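Local coordinates for protein AlyGC (Glaciecola chathamensis, PDB 5GKD) that probably cleaves alginate by beta-elimination, as a polysaccharide lyase of family 6 built on parallel beta-helices, at residues I455-L466 / L477-Q488; T665-N673 / P690-V698. All coordinates share one frame; numbering follows the deposited sequence.

Contact 1: I455-L466 / L477-Q488; sequences IASAETGDVLVL and LSLDKTLTIRAQ
Lys481 NZ reaches the end of helix 450-457 and donates to two backbone carbonyls, Ile455 O at 2.8 Å and Ala458 O at 3.0 Å. The place is the first turns of the C-terminal parallel beta-helix, which the helix caps. The Lys481 chain turns at its CG-CD bond (chi3 75°), which carries NZ to both carbonyls; it lies near the plane of the Ile455 carbonyl but above that of Ala458. Their partial negative charge probably suits the ammonium group. With an alanine here, both carbonyl oxygens are likely to lose this donor, and the helix end would be less firmly held to the turn before strand 482-487.

Next to it, Thr482 N donates to Thr460 OG1 at 3.0 Å. Gly461 N returns a bond to Thr482 O. Beyond this turn strands 462-466 and 482-487 pair in parallel, and the backbone ladder runs from Thr484 N to Asp462 O as far as Gln488 N to Leu466 O. A water donates to Asp462 O and also bonds Thr484 OG1.

Inside the coil, Leu483 splits its two methyls. CD1 meets Ala458 CB at 3.7 Å, while CD2 touches Ile455 CG1 and Leu464 CD2. Ile455 also sends CD1 across Leu477 at about a right angle, 3.6 Å from Leu477 CG. On the outer face Val463 lies beside Thr484. Val463 CG1 also sits over the centre of one face of the Arg486 guanidinium, 3.9 Å above its plane.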
# COMPACT_ATOMS: atom_id res chain seq x y z
N ILE A 455 26.27 -5.38 -3.68
CA ILE A 455 25.27 -5.11 -2.65
C ILE A 455 24.85 -6.41 -1.96
O ILE A 455 24.79 -6.49 -0.73
CB ILE A 455 24.06 -4.38 -3.27
CG1 ILE A 455 24.41 -2.92 -3.56
CG2 ILE A 455 22.85 -4.47 -2.37
CD1 ILE A 455 23.43 -2.24 -4.47
N ALA A 456 24.60 -7.46 -2.74
CA ALA A 456 24.04 -8.68 -2.19
C ALA A 456 25.00 -9.38 -1.23
O ALA A 456 24.55 -10.03 -0.29
CB ALA A 456 23.61 -9.62 -3.31
N SER A 457 26.30 -9.28 -1.46
CA SER A 457 27.23 -10.02 -0.61
C SER A 457 27.92 -9.14 0.43
O SER A 457 28.64 -9.67 1.28
CB SER A 457 28.28 -10.75 -1.45
OG SER A 457 29.04 -9.85 -2.21
N ALA A 458 27.71 -7.83 0.38
CA ALA A 458 28.20 -6.96 1.44
C ALA A 458 27.48 -7.27 2.76
O ALA A 458 26.41 -7.89 2.78
CB ALA A 458 27.99 -5.49 1.06
N GLU A 459 28.08 -6.82 3.86
CA GLU A 459 27.52 -6.95 5.19
C GLU A 459 27.07 -5.59 5.69
O GLU A 459 27.46 -4.56 5.14
CB GLU A 459 28.55 -7.54 6.16
CG GLU A 459 28.85 -9.01 5.90
CD GLU A 459 30.11 -9.49 6.62
OE1 GLU A 459 30.16 -10.68 7.01
OE2 GLU A 459 31.06 -8.67 6.78
N THR A 460 26.22 -5.59 6.72
CA THR A 460 25.58 -4.35 7.14
C THR A 460 26.62 -3.39 7.70
O THR A 460 27.50 -3.79 8.47
CB THR A 460 24.46 -4.62 8.17
OG1 THR A 460 23.61 -3.47 8.27
CG2 THR A 460 25.01 -4.95 9.58
N GLY A 461 26.55 -2.13 7.29
CA GLY A 461 27.55 -1.15 7.65
C GLY A 461 28.69 -1.00 6.66
O GLY A 461 29.50 -0.08 6.81
N ASP A 462 28.78 -1.86 5.64
CA ASP A 462 29.90 -1.81 4.71
C ASP A 462 29.83 -0.57 3.82
O ASP A 462 28.79 0.10 3.72
CB ASP A 462 29.92 -3.06 3.84
CG ASP A 462 30.46 -4.26 4.57
OD1 ASP A 462 30.97 -4.06 5.69
OD2 ASP A 462 30.40 -5.39 4.03
N VAL A 463 30.95 -0.27 3.16
CA VAL A 463 31.05 0.84 2.21
C VAL A 463 31.53 0.28 0.88
O VAL A 463 32.63 -0.27 0.80
CB VAL A 463 31.98 1.95 2.71
CG1 VAL A 463 32.08 3.06 1.67
CG2 VAL A 463 31.48 2.52 4.02
N LEU A 464 30.71 0.43 -0.15
CA LEU A 464 31.08 0.02 -1.50
C LEU A 464 31.76 1.20 -2.19
O LEU A 464 31.21 2.31 -2.24
CB LEU A 464 29.85 -0.43 -2.28
CG LEU A 464 29.30 -1.87 -2.13
CD1 LEU A 464 29.21 -2.33 -0.69
CD2 LEU A 464 27.93 -2.01 -2.81
N VAL A 465 32.97 0.97 -2.70
CA VAL A 465 33.79 2.00 -3.34
C VAL A 465 33.86 1.65 -4.82
O VAL A 465 34.59 0.73 -5.21
CB VAL A 465 35.18 2.10 -2.71
CG1 VAL A 465 35.89 3.34 -3.22
CG2 VAL A 465 35.06 2.14 -1.20
N LEU A 466 33.11 2.37 -5.64
CA LEU A 466 33.03 2.07 -7.07
C LEU A 466 34.20 2.71 -7.79
O LEU A 466 34.44 3.92 -7.67
CB LEU A 466 31.71 2.58 -7.66
CG LEU A 466 30.41 2.44 -6.88
CD1 LEU A 466 29.25 3.05 -7.66
CD2 LEU A 466 30.13 0.99 -6.56
N LEU A 477 18.08 -2.88 -7.39
CA LEU A 477 19.01 -2.98 -6.27
C LEU A 477 18.19 -2.86 -4.99
O LEU A 477 17.86 -1.75 -4.56
CB LEU A 477 20.06 -1.88 -6.34
CG LEU A 477 21.24 -1.95 -7.31
CD1 LEU A 477 21.14 -3.08 -8.29
CD2 LEU A 477 21.40 -0.62 -8.02
N SER A 478 17.83 -3.98 -4.38
CA SER A 478 17.02 -3.95 -3.17
C SER A 478 17.93 -4.04 -1.96
O SER A 478 18.73 -4.97 -1.83
CB SER A 478 15.96 -5.06 -3.17
OG SER A 478 16.51 -6.30 -3.53
N LEU A 479 17.82 -3.04 -1.09
CA LEU A 479 18.69 -2.87 0.06
C LEU A 479 17.95 -3.31 1.32
O LEU A 479 16.89 -2.76 1.64
CB LEU A 479 19.12 -1.41 0.16
CG LEU A 479 20.27 -1.03 1.08
CD1 LEU A 479 21.48 -1.90 0.79
CD2 LEU A 479 20.60 0.41 0.82
N ASP A 480 18.50 -4.30 2.02
CA ASP A 480 17.94 -4.77 3.27
C ASP A 480 18.99 -4.74 4.37
O ASP A 480 18.90 -5.48 5.34
CB ASP A 480 17.31 -6.17 3.13
CG ASP A 480 18.32 -7.25 2.74
OD1 ASP A 480 19.53 -6.96 2.65
OD2 ASP A 480 17.91 -8.41 2.55
N LYS A 481 19.99 -3.88 4.21
CA LYS A 481 21.02 -3.69 5.23
C LYS A 481 21.45 -2.23 5.20
O LYS A 481 20.98 -1.44 4.38
CB LYS A 481 22.19 -4.64 4.98
CG LYS A 481 23.03 -4.26 3.78
CD LYS A 481 23.81 -5.43 3.21
CE LYS A 481 22.91 -6.36 2.45
NZ LYS A 481 23.66 -7.42 1.71
N THR A 482 22.36 -1.86 6.09
CA THR A 482 22.91 -0.51 6.09
C THR A 482 24.13 -0.48 5.18
O THR A 482 25.04 -1.29 5.32
CB THR A 482 23.27 -0.07 7.52
OG1 THR A 482 22.07 -0.01 8.32
CG2 THR A 482 23.94 1.29 7.51
N LEU A 483 24.13 0.44 4.22
CA LEU A 483 25.14 0.40 3.17
C LEU A 483 25.46 1.81 2.69
O LEU A 483 24.58 2.66 2.62
CB LEU A 483 24.65 -0.45 1.99
CG LEU A 483 25.71 -1.19 1.18
CD1 LEU A 483 26.23 -2.40 1.95
CD2 LEU A 483 25.14 -1.60 -0.17
N THR A 484 26.73 2.03 2.37
CA THR A 484 27.18 3.26 1.71
C THR A 484 27.72 2.90 0.33
O THR A 484 28.55 2.00 0.20
CB THR A 484 28.27 3.97 2.52
OG1 THR A 484 27.73 4.39 3.78
CG2 THR A 484 28.76 5.19 1.79
N ILE A 485 27.23 3.59 -0.69
CA ILE A 485 27.74 3.46 -2.05
C ILE A 485 28.54 4.72 -2.37
O ILE A 485 27.97 5.82 -2.49
CB ILE A 485 26.61 3.22 -3.06
CG1 ILE A 485 25.84 1.95 -2.66
CG2 ILE A 485 27.17 3.10 -4.46
CD1 ILE A 485 24.79 1.54 -3.62
N ARG A 486 29.86 4.59 -2.48
CA ARG A 486 30.77 5.72 -2.60
C ARG A 486 31.60 5.60 -3.87
O ARG A 486 32.17 4.54 -4.14
CB ARG A 486 31.70 5.81 -1.39
CG ARG A 486 32.75 6.91 -1.47
CD ARG A 486 33.64 6.89 -0.25
NE ARG A 486 32.85 7.11 0.96
CZ ARG A 486 33.23 6.77 2.18
NH1 ARG A 486 34.41 6.18 2.38
NH2 ARG A 486 32.43 7.01 3.22
N ALA A 487 31.67 6.67 -4.65
CA ALA A 487 32.56 6.70 -5.80
C ALA A 487 34.00 6.90 -5.33
O ALA A 487 34.27 7.75 -4.47
CB ALA A 487 32.18 7.82 -6.77
N GLN A 488 34.89 6.14 -5.89
CA GLN A 488 36.28 6.26 -5.58
C GLN A 488 36.70 7.68 -5.90
O GLN A 488 37.39 8.30 -5.18
CB GLN A 488 37.01 5.27 -6.42
CG GLN A 488 38.47 5.50 -6.48
CD GLN A 488 39.17 4.59 -5.57
OE1 GLN A 488 39.21 3.42 -5.79
NE2 GLN A 488 39.71 5.13 -4.52
O HOH W 1 27.63 1.96 5.34

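Contact 2: T665-N673 / P690-V698; sequences TQVNKMTTN and PKTWVTGNV
Asn673 and Asn697 sit in equivalent places on successive coils of the C-terminal parallel beta-helix, an asparagine ladder. Their side chains lie side by side and point the same way, with amide planes 9° apart.

Side-chain hydrogen bonds tie the two turns together. Asn697 OD1 accepts twice, from Asn673 ND2 at 2.8 Å and from Asn673 N at 3.0 Å. Asn697 ND2 donates to Met670 O at 3.0 Å, with that oxygen in its amide plane. Met670 O also accepts from Thr695 N, so it is gripped by two donors. The ladder continues both ways: Asn643 ND2 bonds Asn673 OD1, and Asn723 OD1 takes the backbone N of Asn697. At the other end of the strands Asn668 ND2 donates to Thr692 OG1 at 3.1 Å. With Asn668 CG beside its own backbone N (chi1 -54°), ND2 can also donate to Thr665 O.

Backbone bonds join strands 667-671 and 691-695 in parallel. They run from Lys691 N to Gln666 O, weaken at Thr672 N to Thr695 O, and resume past the strand ends with Val698 N to Asn673 O.

Between the two segments the apolar side-chain contact is on the inner face, that of Met670 and Val694. There the Met670 chain bends at its second and third torsions, and Phe683 of strand 681-685 touches both residues. The methyl Met670 CE ends 3.7 Å from Val694 CG2.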
# COMPACT_ATOMS: atom_id res chain seq x y z
N THR A 665 3.80 20.40 8.58
CA THR A 665 5.18 20.36 9.06
C THR A 665 5.37 21.34 10.22
O THR A 665 4.90 22.47 10.17
CB THR A 665 6.15 20.68 7.94
OG1 THR A 665 5.82 21.94 7.37
CG2 THR A 665 6.06 19.63 6.87
N GLN A 666 6.06 20.88 11.24
CA GLN A 666 6.13 21.55 12.53
C GLN A 666 7.32 22.49 12.65
O GLN A 666 7.26 23.45 13.43
CB GLN A 666 6.17 20.50 13.64
CG GLN A 666 5.06 19.45 13.47
CD GLN A 666 4.62 18.86 14.78
OE1 GLN A 666 4.38 19.58 15.75
NE2 GLN A 666 4.51 17.53 14.83
N VAL A 667 8.39 22.25 11.91
CA VAL A 667 9.55 23.13 11.87
C VAL A 667 9.93 23.34 10.41
O VAL A 667 10.26 22.38 9.71
CB VAL A 667 10.73 22.57 12.67
CG1 VAL A 667 11.97 23.44 12.45
CG2 VAL A 667 10.38 22.47 14.16
N ASN A 668 9.90 24.59 9.96
CA ASN A 668 10.20 24.93 8.58
C ASN A 668 11.25 26.03 8.55
O ASN A 668 11.03 27.10 9.13
CB ASN A 668 8.95 25.37 7.84
CG ASN A 668 7.83 24.37 7.93
OD1 ASN A 668 7.88 23.33 7.28
ND2 ASN A 668 6.82 24.66 8.73
N LYS A 669 12.36 25.78 7.87
CA LYS A 669 13.45 26.76 7.76
C LYS A 669 13.95 26.78 6.33
O LYS A 669 14.58 25.81 5.88
CB LYS A 669 14.57 26.42 8.74
CG LYS A 669 15.80 27.33 8.66
CD LYS A 669 16.82 27.00 9.77
CE LYS A 669 18.24 27.45 9.40
NZ LYS A 669 19.29 26.44 9.80
N MET A 670 13.69 27.87 5.61
CA MET A 670 14.18 28.05 4.24
C MET A 670 15.02 29.32 4.18
O MET A 670 14.49 30.42 4.37
CB MET A 670 13.03 28.13 3.23
CG MET A 670 12.58 26.80 2.62
SD MET A 670 11.71 25.72 3.77
CE MET A 670 10.63 26.86 4.53
N THR A 671 16.30 29.17 3.88
CA THR A 671 17.30 30.21 4.11
C THR A 671 18.27 30.27 2.94
O THR A 671 18.80 29.24 2.53
CB THR A 671 18.03 29.91 5.44
OG1 THR A 671 17.43 30.67 6.50
CG2 THR A 671 19.51 30.18 5.37
N THR A 672 18.47 31.47 2.39
CA THR A 672 19.57 31.72 1.46
C THR A 672 19.46 30.86 0.20
O THR A 672 20.46 30.40 -0.36
CB THR A 672 20.93 31.50 2.15
OG1 THR A 672 20.89 32.06 3.46
CG2 THR A 672 22.05 32.18 1.39
N ASN A 673 18.24 30.64 -0.27
CA ASN A 673 18.02 29.90 -1.50
C ASN A 673 17.75 30.88 -2.64
O ASN A 673 17.42 32.04 -2.42
CB ASN A 673 16.84 28.93 -1.38
CG ASN A 673 16.96 27.98 -0.19
OD1 ASN A 673 17.72 27.03 -0.22
ND2 ASN A 673 16.18 28.25 0.86
N PRO A 690 3.13 25.54 14.78
CA PRO A 690 4.37 25.29 14.04
C PRO A 690 5.19 26.55 13.88
O PRO A 690 4.67 27.67 13.91
CB PRO A 690 3.88 24.77 12.69
CG PRO A 690 2.55 25.39 12.53
CD PRO A 690 1.95 25.46 13.91
N LYS A 691 6.49 26.36 13.69
CA LYS A 691 7.47 27.43 13.58
C LYS A 691 8.04 27.44 12.17
O LYS A 691 8.61 26.44 11.72
CB LYS A 691 8.58 27.24 14.62
CG LYS A 691 8.06 27.09 16.04
CD LYS A 691 9.18 26.71 17.02
CE LYS A 691 8.80 27.08 18.45
NZ LYS A 691 7.49 26.49 18.89
N THR A 692 7.91 28.58 11.49
CA THR A 692 8.34 28.75 10.10
C THR A 692 9.22 29.99 9.97
O THR A 692 8.85 31.06 10.45
CB THR A 692 7.12 28.88 9.18
OG1 THR A 692 6.32 27.70 9.28
CG2 THR A 692 7.55 29.06 7.74
N TRP A 693 10.36 29.83 9.30
CA TRP A 693 11.30 30.93 9.02
C TRP A 693 11.74 30.85 7.56
O TRP A 693 12.42 29.90 7.18
CB TRP A 693 12.53 30.89 9.92
CG TRP A 693 12.25 31.35 11.27
CD1 TRP A 693 12.11 32.64 11.69
CD2 TRP A 693 12.08 30.52 12.42
NE1 TRP A 693 11.84 32.67 13.04
CE2 TRP A 693 11.83 31.38 13.51
CE3 TRP A 693 12.12 29.14 12.64
CZ2 TRP A 693 11.61 30.90 14.80
CZ3 TRP A 693 11.91 28.66 13.92
CH2 TRP A 693 11.65 29.54 14.98
N VAL A 694 11.37 31.85 6.77
CA VAL A 694 11.73 31.92 5.36
C VAL A 694 12.40 33.27 5.16
O VAL A 694 11.72 34.28 4.96
CB VAL A 694 10.52 31.77 4.44
CG1 VAL A 694 10.95 31.87 2.99
CG2 VAL A 694 9.82 30.44 4.70
N THR A 695 13.73 33.29 5.21
CA THR A 695 14.49 34.53 5.19
C THR A 695 15.69 34.39 4.28
O THR A 695 16.24 33.31 4.10
CB THR A 695 14.96 34.94 6.60
OG1 THR A 695 15.87 33.96 7.10
CG2 THR A 695 13.78 35.08 7.55
N GLY A 696 16.10 35.52 3.70
CA GLY A 696 17.32 35.56 2.92
C GLY A 696 17.25 34.92 1.55
O GLY A 696 18.29 34.69 0.93
N ASN A 697 16.05 34.66 1.04
CA ASN A 697 15.92 33.98 -0.24
C ASN A 697 15.73 34.99 -1.38
O ASN A 697 15.32 36.13 -1.17
CB ASN A 697 14.74 32.99 -0.22
CG ASN A 697 14.83 31.99 0.93
OD1 ASN A 697 15.48 30.95 0.81
ND2 ASN A 697 14.19 32.32 2.07
N VAL A 698 16.03 34.54 -2.59
CA VAL A 698 15.72 35.28 -3.80
C VAL A 698 14.60 34.56 -4.54
O VAL A 698 14.75 33.38 -4.89
CB VAL A 698 16.95 35.45 -4.71
CG1 VAL A 698 16.55 36.10 -6.00
CG2 VAL A 698 18.03 36.25 -4.00

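How the contacts relate
From the N terminus, the chain first passes the parallel beta-helix that holds the calcium and carbonate sites. It then enters the second, C-terminal beta-helix, where both contacts lie. Contact 1 closes first, with 10 residues between its segments. It ties helix 450-457 and strand 462-466 to the next coil. Contact 2 opens much later and closes over 16 residues, joining strands 667-676 and 691-700 close to the C terminus. The two are in series and neither nest nor cross. Their centres lie about 34 Å apart, and their nearest atoms about 24 Å. The parallel strands between them link these two ends of one solenoid.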